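Long-range contact in Glyoxalase/bleomycin resistance protein/dioxygenase (Nostoc punctiforme PCC 73102, PDB 3KOL), which binds cobalt(II) and probably acts as a metal-dependent glyoxalase- or dioxygenase-type enzyme of the vicinal oxygen chelate superfamily: residues L25-M30 and L75-E80. Numbering follows the deposited sequence.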
loop_
_atom_site.group_PDB
_atom_site.type_symbol
_atom_site.label_atom_id
_atom_site.label_comp_id
_atom_site.label_asym_id
_atom_site.label_seq_id
_atom_site.Cartn_x
_atom_site.Cartn_y
_atom_site.Cartn_z
ATOM N N LEU A 25 -2.863 0.380 -7.562
ATOM C CA LEU A 25 -2.731 -0.958 -8.105
ATOM C C LEU A 25 -3.075 -0.911 -9.587
ATOM O O LEU A 25 -3.918 -0.119 -10.007
ATOM C CB LEU A 25 -3.700 -1.930 -7.416
ATOM C CG LEU A 25 -3.744 -2.065 -5.888
ATOM C CD1 LEU A 25 -4.760 -3.146 -5.509
ATOM C CD2 LEU A 25 -2.373 -2.428 -5.348
ATOM N N ASN A 26 -2.399 -1.741 -10.376
ATOM C CA ASN A 26 -2.690 -1.846 -11.803
ATOM C C ASN A 26 -3.537 -3.105 -11.919
ATOM O O ASN A 26 -3.162 -4.151 -11.390
ATOM C CB ASN A 26 -1.417 -2.030 -12.625
ATOM C CG ASN A 26 -0.580 -0.781 -12.676
ATOM O OD1 ASN A 26 -1.111 0.330 -12.664
ATOM N ND2 ASN A 26 0.738 -0.950 -12.741
ATOM N N VAL A 27 -4.674 -3.010 -12.598
ATOM C CA VAL A 27 -5.554 -4.163 -12.738
ATOM C C VAL A 27 -5.858 -4.461 -14.205
ATOM O O VAL A 27 -6.128 -3.549 -14.989
ATOM C CB VAL A 27 -6.870 -3.921 -11.985
ATOM C CG1 VAL A 27 -6.571 -3.648 -10.511
ATOM C CG2 VAL A 27 -7.613 -2.742 -12.586
ATOM N N GLN A 28 -5.810 -5.736 -14.573
ATOM C CA GLN A 28 -6.072 -6.133 -15.955
ATOM C C GLN A 28 -7.564 -6.061 -16.283
ATOM O O GLN A 28 -7.942 -5.701 -17.400
ATOM C CB GLN A 28 -5.547 -7.554 -16.201
ATOM C CG GLN A 28 -5.387 -7.912 -17.677
ATOM C CD GLN A 28 -6.701 -8.245 -18.357
ATOM O OE1 GLN A 28 -6.927 -7.884 -19.516
ATOM N NE2 GLN A 28 -7.567 -8.960 -17.649
ATOM N N ASP A 29 -8.403 -6.392 -15.304
ATOM C CA ASP A 29 -9.855 -6.383 -15.481
ATOM C C ASP A 29 -10.497 -5.409 -14.492
ATOM O O ASP A 29 -10.820 -5.783 -13.365
ATOM C CB ASP A 29 -10.413 -7.793 -15.250
ATOM C CG ASP A 29 -11.864 -7.929 -15.679
ATOM O OD1 ASP A 29 -12.629 -6.954 -15.532
ATOM O OD2 ASP A 29 -12.245 -9.022 -16.148
HETATM N N MSE A 30 -10.700 -4.169 -14.925
HETATM C CA MSE A 30 -11.277 -3.137 -14.065
HETATM C C MSE A 30 -12.586 -3.503 -13.364
HETATM O O MSE A 30 -12.730 -3.267 -12.168
HETATM C CB MSE A 30 -11.471 -1.840 -14.859
HETATM C CG MSE A 30 -12.096 -0.701 -14.051
HETATM SE SE MSE A 30 -11.091 -0.254 -12.445
HETATM C CE MSE A 30 -9.779 0.923 -13.244
ATOM N N LEU A 75 -7.560 3.960 -2.389
ATOM C CA LEU A 75 -7.052 2.817 -3.139
ATOM C C LEU A 75 -7.356 3.173 -4.589
ATOM O O LEU A 75 -8.523 3.272 -4.975
ATOM C CB LEU A 75 -7.796 1.526 -2.765
ATOM C CG LEU A 75 -7.442 0.295 -3.607
ATOM C CD1 LEU A 75 -5.987 -0.083 -3.367
ATOM C CD2 LEU A 75 -8.360 -0.877 -3.243
ATOM N N ASP A 76 -6.314 3.405 -5.380
ATOM C CA ASP A 76 -6.492 3.742 -6.789
ATOM C C ASP A 76 -6.327 2.496 -7.628
ATOM O O ASP A 76 -5.382 1.733 -7.433
ATOM C CB ASP A 76 -5.450 4.761 -7.281
ATOM C CG ASP A 76 -5.640 6.142 -6.696
ATOM O OD1 ASP A 76 -6.795 6.533 -6.425
ATOM O OD2 ASP A 76 -4.622 6.853 -6.536
ATOM N N LEU A 77 -7.248 2.290 -8.563
ATOM C CA LEU A 77 -7.165 1.155 -9.462
ATOM C C LEU A 77 -6.955 1.731 -10.854
ATOM O O LEU A 77 -7.742 2.554 -11.315
ATOM C CB LEU A 77 -8.451 0.330 -9.420
ATOM C CG LEU A 77 -8.864 -0.223 -8.055
ATOM C CD1 LEU A 77 -10.133 -1.037 -8.222
ATOM C CD2 LEU A 77 -7.749 -1.087 -7.468
ATOM N N PHE A 78 -5.872 1.316 -11.501
ATOM C CA PHE A 78 -5.540 1.779 -12.838
ATOM C C PHE A 78 -5.756 0.639 -13.817
ATOM O O PHE A 78 -5.101 -0.393 -13.724
ATOM C CB PHE A 78 -4.078 2.239 -12.882
ATOM C CG PHE A 78 -3.845 3.568 -12.223
ATOM C CD1 PHE A 78 -4.030 4.748 -12.935
ATOM C CD2 PHE A 78 -3.477 3.646 -10.882
ATOM C CE1 PHE A 78 -3.858 5.987 -12.326
ATOM C CE2 PHE A 78 -3.302 4.885 -10.259
ATOM C CZ PHE A 78 -3.492 6.056 -10.983
ATOM N N GLY A 79 -6.687 0.827 -14.746
ATOM C CA GLY A 79 -6.962 -0.205 -15.730
ATOM C C GLY A 79 -5.798 -0.401 -16.680
ATOM O O GLY A 79 -5.402 0.522 -17.391
ATOM N N GLU A 80 -5.246 -1.610 -16.684
ATOM C CA GLU A 80 -4.112 -1.961 -17.536
ATOM C C GLU A 80 -4.392 -3.326 -18.158
ATOM O O GLU A 80 -3.747 -4.313 -17.817
ATOM C CB GLU A 80 -2.829 -2.043 -16.702
ATOM C CG GLU A 80 -2.343 -0.721 -16.128
ATOM C CD GLU A 80 -1.941 0.269 -17.205
ATOM O OE1 GLU A 80 -1.668 -0.173 -18.342
ATOM O OE2 GLU A 80 -1.885 1.483 -16.916
HETATM O O HOH W 1 -0.369 2.286 -14.630
#
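L25, N26 and V27 pair with L77, F78 and G79 as neighbouring parallel strands, joined by backbone hydrogen bonds from L25 N to D76 O, F78 N to L25 O and V27 N to F78 O (2.9 Å); E80 N to V27 O (2.7 Å) continues the ladder just past the strand. Weak CA-H...O contacts, such as N26 CA to F78 O, fill in between.

Apolar side chains share the face carrying L25, V27 and L77. L25 and L77 lie side by side and point the same way, L25 CD1 being 4.1 Å from L77 CD2, a methyl that V27 CG1 also touches. L75 reaches L25 with its CD1. The selenomethionine M30, bent at chi2 (57°) and chi3 (84°), crosses the L77 side chain at an angle, with SE 4.1 Å from L77 CB. Its CE lies 3.2 Å from L77 O and 3.4 Å from G79 N, over backbone where glycine has no side chain.

On the face of N26 and F78, N26 OD1 sits 3.5 Å from F78 CB, the amide and ring planes being 78° apart. A water donates to both N26 OD1 and E80 OE2, linking two side chains that run alongside each other, while N26 ND2 bonds to F94 O of the second subunit. F78 meets Y98 of that subunit edge-to-face and packs on its H99; the D76 side chain is about 5 Å from a bound cobalt.

Strand 74-79 lies between 17-27 and 64-68 in the mixed sheet of a βαβββ module, the repeating unit of the vicinal oxygen chelate fold. Helix 30-40, N-capped by D29, packs on the leucine face; at L25 and N26 the sheet continues, antiparallel, into the second subunit.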